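Local coordinates for antigen TpF1 (Treponema pallidum, PDB 2FJC), which binds ferric iron as a mini-ferritin of the Dps family, whose members oxidise ferrous iron and store it inside a hollow protein shell, at the interface of chains A and B and the interface of chains A and C. Numbering follows the deposited sequence. Chains: chain A/B/C, Antigen TpF1.

Three patches on two kinds of subunit boundary are described, in a deposited assembly of twelve copies. Contacts 1 and 2 belong to the interface of chains A and B: their C-alpha centres lie about 11 Å apart, and B:Thr153, near the end of helix 130-154, takes part in both. Together they seat the turn and helix start of chain A against chain B. Contact 3, on the two-fold interface of chains A and C, has its centre about 33 Å from that of contact 1 and about 43 Å from that of contact 2. Each subunit thus uses separate surfaces for different neighbours, as closing a shell requires.

Contact 1: the interface of chains A and B. Residues chain A 37, 39, 44, 48; chain B 148-149, 152-153.
A:Phe44 meets B:Trp148 because both side chains leave their helices with CG opposite the backbone nitrogen (chi1 -179° and 162°), which aims the phenyl ring at the indole. The CZ end of the phenyl ring points at the face of the six-membered ring of the tryptophan, near its CZ2-CH2 rim, with CZ 3.9 Å from B:Trp148 CH2. The planes stand at 82°, an edge-to-face pair. One phenyl face receives the methyl of B:Ala152, whose CB sits 3.7 Å from the ring centroid of A:Phe44 in a CH-pi contact; the small methyl suits this close approach over the ring centre. Against the other face, offset toward the rim, lies CB of A:His48 from the same chain, so the ring is clamped between the subunits. At the ring edge, B:Met149 CG touches A:Phe44 CE2 at 3.8 Å, its apolar methylene lying against the rim. The methyl of B:Thr153 packs instead against the base of the side chain, CG2 being 3.6 Å from A:Phe44 CB. The imidazole of A:His48 approaches the indole from the opposite direction, its CE1 3.8 Å from B:Trp148 CH2, and the backbone oxygen of A:Trp37 lies in the indole plane at its edge. This aromatic plug, set against helix 130-154 of chain B, joins neighbouring subunits of the ferritin-like shell.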
# COMPACT_ATOMS: atom_id res chain seq x y z
N TRP A 37 -31.27 -3.21 -1.29
CA TRP A 37 -31.94 -2.07 -1.90
C TRP A 37 -33.21 -1.57 -1.22
O TRP A 37 -33.47 -0.37 -1.18
CB TRP A 37 -32.34 -2.38 -3.35
CG TRP A 37 -31.21 -2.75 -4.25
CD1 TRP A 37 -29.98 -2.16 -4.30
CD2 TRP A 37 -31.24 -3.72 -5.30
NE1 TRP A 37 -29.24 -2.71 -5.32
CE2 TRP A 37 -29.99 -3.67 -5.95
CE3 TRP A 37 -32.20 -4.62 -5.77
CZ2 TRP A 37 -29.67 -4.49 -7.04
CZ3 TRP A 37 -31.89 -5.44 -6.85
CH2 TRP A 37 -30.63 -5.37 -7.47
N ILE A 39 -34.45 -2.23 2.17
CA ILE A 39 -34.63 -2.07 3.60
C ILE A 39 -34.75 -0.57 3.86
O ILE A 39 -34.42 0.25 3.00
CB ILE A 39 -33.43 -2.59 4.41
CG1 ILE A 39 -32.14 -1.94 3.89
CG2 ILE A 39 -33.38 -4.10 4.36
CD1 ILE A 39 -30.94 -2.14 4.80
N PHE A 44 -30.26 1.86 8.41
CA PHE A 44 -30.06 1.63 6.98
C PHE A 44 -28.62 1.49 6.48
O PHE A 44 -28.25 0.44 5.97
CB PHE A 44 -30.75 2.71 6.15
CG PHE A 44 -30.58 2.52 4.67
CD1 PHE A 44 -31.35 1.58 4.00
CD2 PHE A 44 -29.63 3.24 3.96
CE1 PHE A 44 -31.16 1.35 2.64
CE2 PHE A 44 -29.44 3.02 2.60
CZ PHE A 44 -30.21 2.07 1.94
N HIS A 48 -27.25 -1.85 5.09
CA HIS A 48 -27.10 -1.76 3.64
C HIS A 48 -25.71 -2.32 3.31
O HIS A 48 -25.55 -3.13 2.40
CB HIS A 48 -27.22 -0.29 3.21
CG HIS A 48 -27.05 -0.06 1.74
ND1 HIS A 48 -27.97 -0.47 0.81
CD2 HIS A 48 -26.06 0.56 1.04
CE1 HIS A 48 -27.57 -0.10 -0.40
NE2 HIS A 48 -26.42 0.52 -0.28
N TRP B 148 -31.17 9.81 -1.44
CA TRP B 148 -31.88 8.54 -1.39
C TRP B 148 -31.56 7.78 -0.11
O TRP B 148 -32.46 7.29 0.56
CB TRP B 148 -31.53 7.67 -2.60
CG TRP B 148 -31.88 6.23 -2.38
CD1 TRP B 148 -33.13 5.71 -2.20
CD2 TRP B 148 -30.97 5.13 -2.24
NE1 TRP B 148 -33.05 4.35 -1.96
CE2 TRP B 148 -31.74 3.98 -1.98
CE3 TRP B 148 -29.57 5.02 -2.32
CZ2 TRP B 148 -31.16 2.72 -1.79
CZ3 TRP B 148 -29.00 3.76 -2.14
CH2 TRP B 148 -29.79 2.62 -1.88
N MET B 149 -30.28 7.70 0.26
CA MET B 149 -29.93 6.97 1.47
C MET B 149 -30.52 7.62 2.71
O MET B 149 -31.05 6.93 3.57
CB MET B 149 -28.40 6.83 1.61
CG MET B 149 -27.81 5.80 0.64
SD MET B 149 -26.16 5.15 1.07
CE MET B 149 -25.12 6.06 -0.11
N ALA B 152 -34.06 6.74 2.97
CA ALA B 152 -34.24 5.37 3.41
C ALA B 152 -34.01 5.22 4.91
O ALA B 152 -34.71 4.46 5.57
CB ALA B 152 -33.31 4.44 2.64
N THR B 153 -33.04 5.95 5.46
CA THR B 153 -32.80 5.80 6.88
C THR B 153 -33.81 6.57 7.73
O THR B 153 -34.03 6.24 8.89
CB THR B 153 -31.34 6.20 7.28
OG1 THR B 153 -31.34 7.45 7.97
CG2 THR B 153 -30.47 6.31 6.06

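Contact 2: the interface of chains A and B. Residues chain A 42; chain B 43, 99-100, 153.
Both branches of A:Ile42 rest against the same side of the aliphatic stem of B:Glu43, the two side chains crossing obliquely. The CD1 methyl of A:Ile42 lies 3.9 Å from B:Glu43 CG, and CG2 comes almost as near the same methylene from the other branch. Isoleucine suits this place because its beta-branching presents two apolar arms at once. Deeper in, the CD1 end approaches B:Ile99 CG2 at 4.2 Å, and the CG1 methylene faces B:Val100 CG1 at 4.3 Å. These looser contacts come from two beta-branched residues at the start of helix 99-127, whose stiff, compact side chains form a steady apolar floor.

Toward the rim the surface turns polar. B:Glu43 is bent at its second torsion (chi2 75°), which folds the carboxylate back beside the isoleucine and brings OE2 to 3.6 Å from A:Ile42 CG2. The glutamate thus lends its methylenes to the apolar centre while its charged end stays at the margin. On another side stands B:Thr153. Its carbonyl oxygen is 3.2 Å from the backbone nitrogen of A:Ile42, but the N-H points away, and the pair is not a hydrogen bond.

A:Ile42 lies in the short turn between strand 39-40 and helix 44-71. B:Glu43 belongs to the same turn of its own chain, which, with the start of helix 99-127 and the end of helix 130-154, forms the receiving surface.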
# COMPACT_ATOMS: atom_id res chain seq x y z
N ILE A 42 -33.62 3.57 10.59
CA ILE A 42 -32.49 4.33 11.10
C ILE A 42 -31.13 3.62 10.93
O ILE A 42 -30.11 4.28 10.76
CB ILE A 42 -32.74 4.70 12.58
CG1 ILE A 42 -32.43 6.18 12.80
CG2 ILE A 42 -31.95 3.79 13.51
CD1 ILE A 42 -31.00 6.55 12.54
N GLU B 43 -27.13 5.98 17.74
CA GLU B 43 -26.45 5.86 16.44
C GLU B 43 -25.32 6.88 16.26
O GLU B 43 -24.76 7.00 15.17
CB GLU B 43 -27.44 6.03 15.28
CG GLU B 43 -28.69 5.15 15.32
CD GLU B 43 -29.74 5.63 16.34
OE1 GLU B 43 -29.72 6.82 16.75
OE2 GLU B 43 -30.60 4.80 16.71
N ILE B 99 -30.61 12.88 16.26
CA ILE B 99 -30.06 12.33 15.04
C ILE B 99 -31.04 12.40 13.87
O ILE B 99 -30.66 12.82 12.78
CB ILE B 99 -29.59 10.87 15.26
CG1 ILE B 99 -28.26 10.88 16.04
CG2 ILE B 99 -29.42 10.15 13.92
CD1 ILE B 99 -27.73 9.51 16.42
N VAL B 100 -32.29 12.00 14.09
CA VAL B 100 -33.24 12.05 12.98
C VAL B 100 -33.50 13.49 12.58
O VAL B 100 -33.70 13.79 11.41
CB VAL B 100 -34.60 11.38 13.31
CG1 VAL B 100 -34.38 9.91 13.64
CG2 VAL B 100 -35.28 12.10 14.44
N THR B 153 -33.04 5.95 5.46
CA THR B 153 -32.80 5.80 6.88
C THR B 153 -33.81 6.57 7.73
O THR B 153 -34.03 6.24 8.89
CB THR B 153 -31.34 6.20 7.28
OG1 THR B 153 -31.34 7.45 7.97
CG2 THR B 153 -30.47 6.31 6.06

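Contact 3: the interface of chains A and C. Residues chain A 76, 78-79, 82; chain C 34, 38, 92, 95.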
# COMPACT_ATOMS: atom_id res chain seq x y z
N ALA A 76 -21.41 -27.21 -13.90
CA ALA A 76 -22.17 -26.45 -12.92
C ALA A 76 -23.44 -25.84 -13.49
O ALA A 76 -23.47 -25.41 -14.65
CB ALA A 76 -21.28 -25.37 -12.32
N ALA A 78 -25.71 -23.23 -14.61
CA ALA A 78 -25.35 -21.85 -14.92
C ALA A 78 -26.43 -21.04 -15.63
O ALA A 78 -26.20 -20.50 -16.71
CB ALA A 78 -24.07 -21.83 -15.72
N SER A 79 -27.60 -20.95 -15.01
CA SER A 79 -28.71 -20.18 -15.56
C SER A 79 -29.72 -19.99 -14.44
O SER A 79 -29.82 -20.83 -13.54
CB SER A 79 -29.35 -20.91 -16.73
OG SER A 79 -30.04 -22.06 -16.28
N GLU A 82 -32.26 -22.85 -14.23
CA GLU A 82 -31.81 -24.02 -13.49
C GLU A 82 -31.82 -23.75 -12.00
O GLU A 82 -32.26 -24.60 -11.21
CB GLU A 82 -30.40 -24.43 -13.90
CG GLU A 82 -30.23 -24.74 -15.37
CD GLU A 82 -28.79 -25.06 -15.73
OE1 GLU A 82 -28.31 -26.16 -15.36
OE2 GLU A 82 -28.14 -24.20 -16.37
N ASN C 34 -21.29 -18.83 -16.72
CA ASN C 34 -21.43 -20.04 -17.52
C ASN C 34 -20.20 -20.17 -18.41
O ASN C 34 -19.52 -21.19 -18.39
CB ASN C 34 -22.69 -19.98 -18.38
CG ASN C 34 -23.07 -21.32 -18.96
OD1 ASN C 34 -22.24 -22.01 -19.54
ND2 ASN C 34 -24.34 -21.70 -18.80
N HIS C 38 -17.33 -23.02 -18.29
CA HIS C 38 -17.34 -24.04 -19.32
C HIS C 38 -16.56 -23.87 -20.60
O HIS C 38 -16.61 -24.76 -21.46
CB HIS C 38 -18.79 -24.37 -19.65
CG HIS C 38 -19.60 -24.71 -18.44
ND1 HIS C 38 -20.74 -24.04 -18.09
CD2 HIS C 38 -19.40 -25.65 -17.48
CE1 HIS C 38 -21.22 -24.54 -16.96
NE2 HIS C 38 -20.43 -25.52 -16.57
N GLU C 92 -27.71 -19.02 -21.30
CA GLU C 92 -26.90 -20.03 -21.97
C GLU C 92 -27.29 -21.37 -21.38
O GLU C 92 -27.13 -21.62 -20.18
CB GLU C 92 -25.40 -19.78 -21.75
CG GLU C 92 -24.51 -20.76 -22.50
CD GLU C 92 -24.76 -20.74 -24.00
OE1 GLU C 92 -24.37 -19.75 -24.65
OE2 GLU C 92 -25.36 -21.70 -24.52
N LYS C 95 -23.42 -26.39 -21.94
CA LYS C 95 -22.23 -26.43 -21.13
C LYS C 95 -21.16 -26.86 -22.12
O LYS C 95 -21.49 -27.32 -23.22
CB LYS C 95 -22.38 -27.48 -20.02
CG LYS C 95 -23.07 -26.99 -18.74
CD LYS C 95 -24.51 -26.57 -18.96
CE LYS C 95 -25.15 -26.12 -17.65
NZ LYS C 95 -26.54 -25.63 -17.85
O HOH W 1 -27.00 -18.37 -18.56
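C:Lys95 and A:Glu82 reach toward each other from opposite directions and meet in a salt bridge, NZ of the lysine 2.6 Å from OE2 of the carboxylate. The ammonium group arrives on the syn side of OE2, 32° out of the carboxylate plane. After a bend at chi2, the lysine runs straight to its end (chi3 179°), a long arm suited to crossing the boundary. Beside it, C:Asn34 ND2 donates to the carbonyl oxygen of A:Ala78 at 3.0 Å. The small A:Ala78 lets the amide lie close, its CB 3.4 Å from C:Asn34 CG. C:His38 NE2 takes a weak bond from A:Ala76 N. Water 1 joins the carbonyl oxygen of A:Ala78 to the backbone nitrogen of C:Glu92.

In the second shell, A:Ser79 OG donates to the anti lone pair of A:Glu82 OE2 at 2.9 Å and A:Ala78 N meets that oxygen from above the carboxylate plane, so three donors grip it. C:His38 ND1 donates to C:Asn34 OD1 at 2.9 Å, fixing which way the amide faces, and C:Lys95 CG packs over one imidazole face. A:Ser79 OG also accepts from A:Glu82 N, capping helix 80-86, whose preceding loop lies against the end of helix 7-38 of chain C; the two-fold repeats this arrangement with the chains exchanged.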